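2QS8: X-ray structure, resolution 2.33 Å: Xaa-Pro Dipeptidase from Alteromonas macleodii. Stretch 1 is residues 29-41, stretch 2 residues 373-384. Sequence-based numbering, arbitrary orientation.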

# COMPACT_ATOMS: atom_id res chain seq x y z
N SER A 29 51.85 26.00 -20.13
CA SER A 29 52.31 25.78 -18.76
C SER A 29 51.12 25.78 -17.83
O SER A 29 50.35 26.75 -17.79
CB SER A 29 53.29 26.87 -18.34
OG SER A 29 54.58 26.65 -18.89
N ILE A 30 50.96 24.70 -17.08
CA ILE A 30 49.86 24.57 -16.13
C ILE A 30 50.48 24.58 -14.73
O ILE A 30 51.43 23.85 -14.47
CB ILE A 30 49.10 23.25 -16.35
CG1 ILE A 30 48.66 23.15 -17.81
CG2 ILE A 30 47.90 23.18 -15.41
CD1 ILE A 30 48.11 21.80 -18.20
N VAL A 31 49.94 25.41 -13.85
CA VAL A 31 50.48 25.49 -12.49
C VAL A 31 49.48 24.93 -11.50
O VAL A 31 48.33 25.35 -11.46
CB VAL A 31 50.83 26.94 -12.11
CG1 VAL A 31 51.63 26.96 -10.82
CG2 VAL A 31 51.61 27.59 -13.21
N ILE A 32 49.93 23.97 -10.70
CA ILE A 32 49.09 23.33 -9.70
C ILE A 32 49.47 23.76 -8.29
O ILE A 32 50.63 23.69 -7.90
CB ILE A 32 49.17 21.80 -9.81
CG1 ILE A 32 48.62 21.36 -11.16
CG2 ILE A 32 48.41 21.15 -8.68
CD1 ILE A 32 48.89 19.91 -11.49
N ASP A 33 48.47 24.20 -7.53
CA ASP A 33 48.65 24.63 -6.15
C ASP A 33 47.65 23.86 -5.31
O ASP A 33 46.44 24.12 -5.35
CB ASP A 33 48.41 26.14 -6.05
CG ASP A 33 48.64 26.68 -4.66
OD1 ASP A 33 49.54 26.18 -3.95
OD2 ASP A 33 47.91 27.62 -4.26
N GLY A 34 48.14 22.88 -4.55
CA GLY A 34 47.25 22.06 -3.76
C GLY A 34 46.47 21.17 -4.72
O GLY A 34 47.06 20.49 -5.56
N ASN A 35 45.15 21.19 -4.61
CA ASN A 35 44.31 20.37 -5.49
C ASN A 35 43.67 21.25 -6.57
O ASN A 35 42.76 20.82 -7.27
CB ASN A 35 43.23 19.66 -4.67
CG ASN A 35 42.25 20.63 -4.04
OD1 ASN A 35 42.50 21.84 -3.95
ND2 ASN A 35 41.12 20.11 -3.58
N ILE A 36 44.19 22.47 -6.70
CA ILE A 36 43.66 23.43 -7.67
C ILE A 36 44.64 23.83 -8.78
O ILE A 36 45.85 23.87 -8.58
CB ILE A 36 43.23 24.74 -6.94
CG1 ILE A 36 42.19 24.42 -5.87
CG2 ILE A 36 42.67 25.74 -7.94
CD1 ILE A 36 40.92 23.80 -6.42
N ILE A 37 44.08 24.12 -9.95
CA ILE A 37 44.87 24.59 -11.08
C ILE A 37 44.89 26.11 -10.84
O ILE A 37 43.89 26.78 -11.05
CB ILE A 37 44.17 24.28 -12.42
CG1 ILE A 37 44.10 22.77 -12.62
CG2 ILE A 37 44.92 24.94 -13.57
CD1 ILE A 37 43.29 22.35 -13.83
N SER A 38 46.03 26.63 -10.38
CA SER A 38 46.15 28.05 -10.08
C SER A 38 46.49 28.97 -11.25
O SER A 38 46.21 30.17 -11.20
CB SER A 38 47.19 28.26 -8.97
OG SER A 38 48.45 27.75 -9.36
N ASP A 39 47.08 28.44 -12.30
CA ASP A 39 47.41 29.30 -13.43
C ASP A 39 47.71 28.54 -14.71
O ASP A 39 48.03 27.35 -14.70
CB ASP A 39 48.60 30.19 -13.06
CG ASP A 39 48.59 31.52 -13.79
OD1 ASP A 39 49.60 32.24 -13.69
OD2 ASP A 39 47.58 31.83 -14.46
N ILE A 40 47.60 29.25 -15.83
CA ILE A 40 47.85 28.66 -17.15
C ILE A 40 48.52 29.72 -18.00
O ILE A 40 47.87 30.68 -18.44
CB ILE A 40 46.53 28.24 -17.83
CG1 ILE A 40 45.78 27.25 -16.93
CG2 ILE A 40 46.82 27.62 -19.19
CD1 ILE A 40 44.40 26.94 -17.40
N LYS A 41 49.81 29.56 -18.24
CA LYS A 41 50.56 30.51 -19.05
C LYS A 41 51.05 29.89 -20.35
O LYS A 41 51.28 28.68 -20.43
CB LYS A 41 51.73 31.06 -18.23
CG LYS A 41 51.28 31.84 -17.01
CD LYS A 41 52.43 32.58 -16.33
CE LYS A 41 51.91 33.56 -15.28
NZ LYS A 41 50.93 34.52 -15.86
N GLY A 373 36.10 18.95 -15.31
CA GLY A 373 35.68 18.90 -16.69
C GLY A 373 36.53 19.65 -17.70
O GLY A 373 36.37 19.46 -18.90
N SER A 374 37.43 20.50 -17.22
CA SER A 374 38.29 21.27 -18.11
C SER A 374 39.53 21.77 -17.39
O SER A 374 39.55 21.91 -16.17
CB SER A 374 37.54 22.48 -18.69
OG SER A 374 37.22 23.41 -17.67
N ILE A 375 40.58 22.02 -18.16
CA ILE A 375 41.81 22.52 -17.57
C ILE A 375 41.74 24.04 -17.67
O ILE A 375 42.08 24.65 -18.68
CB ILE A 375 43.03 21.96 -18.30
CG1 ILE A 375 42.99 20.42 -18.19
CG2 ILE A 375 44.31 22.52 -17.70
CD1 ILE A 375 44.11 19.69 -18.89
N GLU A 376 41.24 24.63 -16.59
CA GLU A 376 41.03 26.07 -16.48
C GLU A 376 41.40 26.50 -15.07
O GLU A 376 41.23 25.73 -14.12
CB GLU A 376 39.55 26.38 -16.74
CG GLU A 376 39.28 27.40 -17.83
CD GLU A 376 37.88 27.27 -18.44
OE1 GLU A 376 37.52 28.12 -19.28
OE2 GLU A 376 37.15 26.32 -18.08
N SER A 377 41.89 27.73 -14.95
CA SER A 377 42.28 28.26 -13.65
C SER A 377 41.11 28.23 -12.67
O SER A 377 40.00 28.66 -12.99
CB SER A 377 42.79 29.70 -13.80
OG SER A 377 43.87 29.77 -14.72
N GLY A 378 41.37 27.74 -11.46
CA GLY A 378 40.34 27.67 -10.45
C GLY A 378 39.76 26.27 -10.26
O GLY A 378 39.43 25.89 -9.14
N LYS A 379 39.65 25.51 -11.34
CA LYS A 379 39.09 24.16 -11.25
C LYS A 379 40.02 23.17 -10.56
O LYS A 379 41.20 23.46 -10.36
CB LYS A 379 38.73 23.63 -12.64
CG LYS A 379 37.49 24.28 -13.22
CD LYS A 379 36.93 23.47 -14.37
CE LYS A 379 35.62 24.07 -14.87
NZ LYS A 379 35.03 23.27 -15.99
N LEU A 380 39.48 22.02 -10.18
CA LEU A 380 40.27 20.99 -9.51
C LEU A 380 41.30 20.39 -10.46
O LEU A 380 41.04 20.22 -11.66
CB LEU A 380 39.35 19.89 -8.95
CG LEU A 380 38.39 20.31 -7.82
CD1 LEU A 380 37.45 19.16 -7.46
CD2 LEU A 380 39.20 20.72 -6.59
N ALA A 381 42.46 20.07 -9.92
CA ALA A 381 43.57 19.51 -10.69
C ALA A 381 43.46 18.02 -11.02
O ALA A 381 44.11 17.18 -10.40
CB ALA A 381 44.89 19.79 -9.98
N ASP A 382 42.61 17.71 -12.00
CA ASP A 382 42.42 16.36 -12.49
C ASP A 382 42.91 16.38 -13.93
O ASP A 382 42.24 16.92 -14.82
CB ASP A 382 40.94 15.97 -12.44
CG ASP A 382 40.50 15.45 -11.07
OD1 ASP A 382 41.21 15.72 -10.07
OD2 ASP A 382 39.45 14.78 -11.00
N LEU A 383 44.10 15.82 -14.17
CA LEU A 383 44.67 15.82 -15.51
C LEU A 383 45.31 14.50 -15.92
O LEU A 383 45.79 13.73 -15.09
CB LEU A 383 45.74 16.92 -15.64
CG LEU A 383 45.46 18.34 -15.14
CD1 LEU A 383 45.66 18.40 -13.64
CD2 LEU A 383 46.41 19.32 -15.85
N ILE A 384 45.31 14.26 -17.22
CA ILE A 384 45.92 13.05 -17.76
C ILE A 384 46.79 13.47 -18.94
O ILE A 384 46.67 14.58 -19.45
CB ILE A 384 44.86 12.04 -18.26
CG1 ILE A 384 44.09 12.63 -19.44
CG2 ILE A 384 43.91 11.68 -17.13
CD1 ILE A 384 43.24 11.61 -20.20

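A β-hairpin can recruit a distant, largely irregular segment by offering it backbone groups of its second strand and the turn before it, and the contact in this Xaa-Pro dipeptidase illustrates the principle. Residues 29-33 and 36-41 pair with each other around a type II' turn from Asp33 to Ile36, in which Gly34 takes a positive phi.

Along the second stretch, Ser374 serves mainly internal order: its OG donates to Glu376 OE2 (2.9 Å) and accepts from Lys379 NZ (2.8 Å). Ile375 brings the first substantial apolar contact, its CG2 lying 3.9 Å from Ile30 CD1 and 4.0 Å from Ile37 CD1. The backbone then passes close to Ile40, whose CD1 is 3.5 Å from Ile375 O and 3.6 Å from Glu376 CA.

Glu376 opens a type II turn to Lys379, closed by Lys379 N to Glu376 O at 3.2 Å. Gly378, at a phi of 103°, occupies a conformation in which a CB would jam against the preceding carbonyl. The turn presents two polar groups to one residue: Gly378 N donates to Ile37 O (2.7 Å), and Ile37 N donates to Lys379 O (3.0 Å). Both bonds are nearly linear, and Ser377 CA adds a CA-H...O contact to Ile37 O at 3.4 Å.

Leu380 forms a single β bridge with Ile36, their CA atoms 4.6 Å apart. Although both CA-to-CB bonds point away, the side-chain ends meet, with Leu380 CD2 3.5 Å from Ile36 CD1. Ala381 N donates to Asn35 O (2.8 Å, 168°), the third backbone hydrogen bond across the contact, while Ala381 CB packs 4.0 Å from Ile32 CG2.

Finally, Leu383 points toward the hairpin, its CD2 3.8 Å from Ile30 CD1 and its CD1 4.2 Å from Ile32 CD1. Three backbone hydrogen bonds thus accompany the alignment, and aliphatic packing carries the contact to the hairpin's other strand.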